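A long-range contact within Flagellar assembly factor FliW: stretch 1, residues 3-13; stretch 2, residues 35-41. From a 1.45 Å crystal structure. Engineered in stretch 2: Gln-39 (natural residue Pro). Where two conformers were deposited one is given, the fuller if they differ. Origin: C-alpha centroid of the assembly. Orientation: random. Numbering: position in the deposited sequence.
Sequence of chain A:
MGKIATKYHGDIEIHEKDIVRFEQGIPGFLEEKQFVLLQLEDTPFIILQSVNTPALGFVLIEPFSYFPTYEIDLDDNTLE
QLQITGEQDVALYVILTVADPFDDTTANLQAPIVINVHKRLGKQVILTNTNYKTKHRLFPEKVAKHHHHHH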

ATOM      1  N   LYS A   3      -5.210   7.044 -20.992  1.00 19.68           N
ATOM      2  CA  LYS A   3      -3.778   7.240 -20.831  1.00 16.63           C
ATOM      3  C   LYS A   3      -3.536   8.113 -19.611  1.00 17.27           C
ATOM      4  O   LYS A   3      -4.270   9.080 -19.375  1.00 19.46           O
ATOM      5  N   ILE A   4      -2.504   7.779 -18.835  1.00 15.92           N
ATOM      6  CA  ILE A   4      -2.113   8.590 -17.687  1.00 16.05           C
ATOM      7  C   ILE A   4      -0.606   8.783 -17.709  1.00 16.45           C
ATOM      8  O   ILE A   4       0.122   8.006 -18.333  1.00 18.21           O
ATOM      9  N   ALA A   5      -0.131   9.826 -17.042  1.00 16.07           N
ATOM     10  CA  ALA A   5       1.273   9.914 -16.681  1.00 16.13           C
ATOM     11  C   ALA A   5       1.483   9.271 -15.310  1.00 15.79           C
ATOM     12  O   ALA A   5       0.552   9.165 -14.500  1.00 15.81           O
ATOM     13  N   THR A   6       2.715   8.820 -15.050  1.00 15.62           N
ATOM     14  CA  THR A   6       3.036   8.101 -13.817  1.00 15.61           C
ATOM     15  C   THR A   6       4.362   8.585 -13.246  1.00 19.10           C
ATOM     16  O   THR A   6       5.117   9.323 -13.885  1.00 17.72           O
ATOM     17  N   LYS A   7       4.653   8.121 -12.033  1.00 15.67           N
ATOM     18  CA  LYS A   7       5.895   8.503 -11.369  1.00 17.90           C
ATOM     19  C   LYS A   7       7.085   7.716 -11.894  1.00 20.53           C
ATOM     20  O   LYS A   7       8.168   8.283 -12.084  1.00 21.87           O
ATOM     21  N   TYR A   8       6.913   6.412 -12.124  1.00 16.93           N
ATOM     22  CA  TYR A   8       8.023   5.518 -12.420  1.00 17.56           C
ATOM     23  C   TYR A   8       7.903   4.758 -13.733  1.00 20.68           C
ATOM     24  O   TYR A   8       8.872   4.090 -14.116  1.00 22.44           O
ATOM     25  N   HIS A   9       6.757   4.806 -14.418  1.00 15.79           N
ATOM     26  CA  HIS A   9       6.513   3.944 -15.567  1.00 17.99           C
ATOM     27  C   HIS A   9       6.367   4.698 -16.880  1.00 16.93           C
ATOM     28  O   HIS A   9       6.102   4.069 -17.910  1.00 19.20           O
ATOM     29  N   GLY A  10       6.541   6.012 -16.880  1.00 16.68           N
ATOM     30  CA  GLY A  10       6.231   6.801 -18.059  1.00 15.39           C
ATOM     31  C   GLY A  10       4.732   6.849 -18.320  1.00 20.13           C
ATOM     32  O   GLY A  10       3.910   6.492 -17.477  1.00 16.22           O
ATOM     33  N   ASP A  11       4.381   7.314 -19.516  1.00 18.46           N
ATOM     34  CA  ASP A  11       2.973   7.356 -19.890  1.00 15.50           C
ATOM     35  C   ASP A  11       2.484   5.951 -20.234  1.00 16.59           C
ATOM     36  O   ASP A  11       3.074   5.272 -21.084  1.00 17.63           O
ATOM     37  N   ILE A  12       1.371   5.529 -19.629  1.00 16.16           N
ATOM     38  CA  ILE A  12       0.846   4.191 -19.865  1.00 16.45           C
ATOM     39  C   ILE A  12      -0.641   4.248 -20.194  1.00 18.47           C
ATOM     40  O   ILE A  12      -1.337   5.227 -19.903  1.00 18.34           O
ATOM     41  N   GLU A  13      -1.142   3.145 -20.744  1.00 16.67           N
ATOM     42  CA  GLU A  13      -2.557   2.986 -21.035  1.00 15.11           C
ATOM     43  C   GLU A  13      -3.165   2.125 -19.939  1.00 20.40           C
ATOM     44  O   GLU A  13      -2.625   1.064 -19.605  1.00 23.55           O
ATOM     45  N   PHE A  35      -6.806   4.703  -8.047  1.00 14.85           N
ATOM     46  CA  PHE A  35      -5.418   4.273  -8.133  1.00 13.60           C
ATOM     47  C   PHE A  35      -5.309   3.027  -8.995  1.00 17.42           C
ATOM     48  O   PHE A  35      -6.253   2.245  -9.141  1.00 16.30           O
ATOM     49  N   VAL A  36      -4.134   2.839  -9.561  1.00 14.35           N
ATOM     50  CA  VAL A  36      -3.787   1.588 -10.220  0.58 14.06           C
ATOM     51  C   VAL A  36      -2.537   1.049  -9.544  1.00 15.96           C
ATOM     52  O   VAL A  36      -1.718   1.812  -9.019  1.00 18.84           O
ATOM     53  N   LEU A  37      -2.413  -0.275  -9.515  1.00 15.72           N
ATOM     54  CA  LEU A  37      -1.264  -0.949  -8.924  1.00 17.82           C
ATOM     55  C   LEU A  37      -0.354  -1.410 -10.049  1.00 18.82           C
ATOM     56  O   LEU A  37      -0.768  -2.206 -10.895  1.00 23.33           O
ATOM     57  N   LEU A  38       0.884  -0.918 -10.054  1.00 18.44           N
ATOM     58  CA  LEU A  38       1.819  -1.163 -11.145  1.00 17.64           C
ATOM     59  C   LEU A  38       3.061  -1.850 -10.606  1.00 21.50           C
ATOM     60  O   LEU A  38       3.798  -1.269  -9.806  1.00 23.04           O
ATOM     61  N   GLN A  39       3.308  -3.069 -11.075  1.00 25.86           N
ATOM     62  CA  GLN A  39       4.490  -3.797 -10.643  1.00 29.97           C
ATOM     63  C   GLN A  39       5.757  -3.070 -11.080  1.00 26.17           C
ATOM     64  O   GLN A  39       5.858  -2.576 -12.210  1.00 30.10           O
ATOM     65  N   LEU A  40       6.708  -2.969 -10.154  1.00 36.57           N
ATOM     66  CA  LEU A  40       8.053  -2.485 -10.449  1.00 45.08           C
ATOM     67  C   LEU A  40       8.788  -3.681 -11.033  1.00 43.25           C
ATOM     68  O   LEU A  40       9.416  -4.461 -10.316  1.00 45.00           O
ATOM     69  N   GLU A  41       8.689  -3.818 -12.355  1.00 52.86           N
ATOM     70  CA  GLU A  41       9.034  -5.038 -13.096  1.00 61.94           C
ATOM     71  C   GLU A  41      10.034  -5.983 -12.434  1.00 68.78           C
ATOM     72  O   GLU A  41       9.748  -7.166 -12.238  1.00 65.93           O
TER

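Two residues, Leu-38 and His-9, carry about half of this small contact, and Leu-40 adds to it. Leu-38 points toward the first stretch with chi1 m and chi2 t, a common leucine shape that sets both methyls against the first stretch. Leu-38 CD1 and Leu-38 CD2 both lie 3.7 Å from Ile-12 CD1, and Leu-38 CD1 is also 4.1 Å from Thr-6 CG2; a forked apolar end fills this space well. Leu-38 CB sits over one face of the His-9 ring, 3.9 Å from the ring centroid, in a CH-pi contact.

His-9, with chi1 m and chi2 84°, supplies both an aromatic face and a polar edge. While the face receives Leu-38, His-9 NE2 donates a nearly straight hydrogen bond to Gln-39 O at 3.0 Å. That acceptor is backbone; the engineered Gln-39 directs its own CB away. Leu-40, its chi1 of -101° between wells, leaves its backbone sideways, but its long apolar side chain brings Leu-40 CD2 within 4.0 Å of His-9 CE1 and 4.4 Å of Tyr-8 CB.

Farther along, Ile-4 and Ile-12, both p, t, point inward, offering apolar CD1 ends to Val-36 and Leu-38; Ile-4 CD1 meets Val-36 CG1 at 4.2 Å. Thr-6 OG1 turns to its own loop, donating to Gly-10 O (2.7 Å) and accepting from His-9 N (2.9 Å), which leaves its methyl for Leu-38.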

ATOM      1  CB  LYS A   3      -3.202   7.921 -22.083  1.00 22.96           C
ATOM      2  CG  LYS A   3      -1.721   8.253 -21.985  1.00 24.73           C
ATOM      3  CD  LYS A   3      -0.863   7.260 -22.757  1.00 32.57           C
ATOM      4  CE  LYS A   3      -0.983   7.462 -24.262  1.00 32.84           C
ATOM      5  NZ  LYS A   3      -0.405   6.321 -25.016  1.00 53.18           N
ATOM      6  CB  ILE A   4      -2.575   7.977 -16.334  1.00 15.85           C
ATOM      7  CG1 ILE A   4      -1.926   6.610 -16.066  1.00 17.22           C
ATOM      8  CG2 ILE A   4      -4.094   7.864 -16.275  1.00 17.94           C
ATOM      9  CD1 ILE A   4      -2.135   6.068 -14.633  1.00 16.70           C
ATOM     10  CB  ALA A   5       1.757  11.368 -16.681  1.00 19.67           C
ATOM     11  CB  THR A   6       3.135   6.582 -14.018  1.00 16.29           C
ATOM     12  OG1 THR A   6       4.292   6.281 -14.807  1.00 15.97           O
ATOM     13  CG2 THR A   6       1.890   6.017 -14.703  1.00 15.13           C
ATOM     14  CB  LYS A   7       5.776   8.297  -9.858  1.00 17.44           C
ATOM     15  CG  LYS A   7       6.999   8.797  -9.095  1.00 17.79           C
ATOM     16  CD  LYS A   7       6.664   9.087  -7.648  1.00 19.69           C
ATOM     17  CE  LYS A   7       7.940   9.279  -6.841  1.00 25.99           C
ATOM     18  NZ  LYS A   7       7.627   9.569  -5.416  1.00 27.88           N
ATOM     19  CB  TYR A   8       8.181   4.475 -11.304  1.00 22.85           C
ATOM     20  CG  TYR A   8       8.504   5.021  -9.940  1.00 22.25           C
ATOM     21  CD1 TYR A   8       9.743   5.584  -9.668  1.00 33.22           C
ATOM     22  CD2 TYR A   8       7.576   4.948  -8.917  1.00 23.86           C
ATOM     23  CE1 TYR A   8      10.044   6.066  -8.404  1.00 33.51           C
ATOM     24  CE2 TYR A   8       7.863   5.426  -7.650  1.00 25.65           C
ATOM     25  CZ  TYR A   8       9.099   5.985  -7.402  1.00 27.98           C
ATOM     26  OH  TYR A   8       9.387   6.461  -6.143  1.00 29.07           O
ATOM     27  CB  HIS A   9       5.260   3.093 -15.327  1.00 19.47           C
ATOM     28  CG  HIS A   9       5.430   2.062 -14.258  1.00 17.82           C
ATOM     29  ND1 HIS A   9       5.273   2.343 -12.913  1.00 16.93           N
ATOM     30  CD2 HIS A   9       5.748   0.748 -14.335  1.00 23.23           C
ATOM     31  CE1 HIS A   9       5.496   1.246 -12.211  1.00 22.37           C
ATOM     32  NE2 HIS A   9       5.778   0.264 -13.050  1.00 22.61           N
ATOM     33  CB  ASP A  11       2.762   8.254 -21.108  1.00 17.91           C
ATOM     34  CG  ASP A  11       2.951   9.733 -20.812  1.00 18.86           C
ATOM     35  OD1 ASP A  11       3.307  10.112 -19.682  1.00 19.31           O
ATOM     36  OD2 ASP A  11       2.756  10.532 -21.755  1.00 24.99           O
ATOM     37  CB  ILE A  12       1.122   3.194 -18.703  1.00 14.79           C
ATOM     38  CG1 ILE A  12       0.301   3.533 -17.456  1.00 16.88           C
ATOM     39  CG2 ILE A  12       2.610   3.165 -18.329  1.00 15.27           C
ATOM     40  CD1 ILE A  12       0.513   2.632 -16.323  1.00 16.46           C
ATOM     41  CB  GLU A  13      -2.738   2.301 -22.393  1.00 19.41           C
ATOM     42  CG  GLU A  13      -4.175   1.946 -22.743  1.00 25.71           C
ATOM     43  CD  GLU A  13      -4.284   1.285 -24.103  1.00 52.77           C
ATOM     44  OE1 GLU A  13      -3.424   1.566 -24.963  1.00 44.61           O
ATOM     45  OE2 GLU A  13      -5.220   0.482 -24.308  1.00 43.28           O
ATOM     46  CB  PHE A  35      -4.861   3.932  -6.741  1.00 15.08           C
ATOM     47  CG  PHE A  35      -4.603   5.125  -5.885  1.00 14.37           C
ATOM     48  CD1 PHE A  35      -5.610   5.673  -5.099  1.00 16.58           C
ATOM     49  CD2 PHE A  35      -3.340   5.697  -5.847  1.00 15.59           C
ATOM     50  CE1 PHE A  35      -5.352   6.792  -4.300  1.00 17.19           C
ATOM     51  CE2 PHE A  35      -3.081   6.812  -5.066  1.00 18.09           C
ATOM     52  CZ  PHE A  35      -4.087   7.357  -4.286  1.00 17.07           C
ATOM     53  CB  VAL A  36      -3.589   1.757 -11.749  0.58 15.81           C
ATOM     54  CG1 VAL A  36      -2.524   2.803 -12.055  0.58 12.24           C
ATOM     55  CG2 VAL A  36      -3.262   0.435 -12.426  0.58 35.56           C
ATOM     56  CB  LEU A  37      -1.704  -2.139  -8.072  1.00 18.24           C
ATOM     57  CG  LEU A  37      -2.205  -1.882  -6.646  1.00 22.19           C
ATOM     58  CD1 LEU A  37      -3.384  -0.918  -6.600  1.00 32.26           C
ATOM     59  CD2 LEU A  37      -2.578  -3.199  -5.988  1.00 28.85           C
ATOM     60  CB  LEU A  38       2.204   0.144 -11.840  1.00 18.98           C
ATOM     61  CG  LEU A  38       1.075   1.049 -12.311  1.00 18.14           C
ATOM     62  CD1 LEU A  38       1.626   2.394 -12.762  1.00 21.60           C
ATOM     63  CD2 LEU A  38       0.338   0.357 -13.473  1.00 20.59           C
ATOM     64  CB  GLN A  39       4.465  -5.218 -11.206  1.00 42.24           C
ATOM     65  CG  GLN A  39       3.378  -6.089 -10.590  1.00 54.12           C
ATOM     66  CD  GLN A  39       3.573  -7.566 -10.873  1.00 72.34           C
ATOM     67  OE1 GLN A  39       3.376  -8.026 -11.999  1.00 68.92           O
ATOM     68  NE2 GLN A  39       3.961  -8.317  -9.849  1.00 70.75           N
ATOM     69  CB  LEU A  40       8.721  -1.976  -9.178  1.00 37.78           C
ATOM     70  CG  LEU A  40       8.771  -0.465  -8.945  1.00 43.81           C
ATOM     71  CD1 LEU A  40       9.951  -0.104  -8.056  1.00 42.06           C
ATOM     72  CD2 LEU A  40       8.844   0.288 -10.266  1.00 37.06           C
ATOM     73  CB  GLU A  41       9.546  -4.695 -14.492  1.00 71.23           C
ATOM     74  CG  GLU A  41       9.832  -5.938 -15.313  1.00 83.34           C
ATOM     75  CD  GLU A  41      10.106  -5.628 -16.763  1.00 83.80           C
ATOM     76  OE1 GLU A  41      10.570  -4.504 -17.042  1.00 83.63           O
ATOM     77  OE2 GLU A  41       9.858  -6.502 -17.620  1.00 79.32           O
TER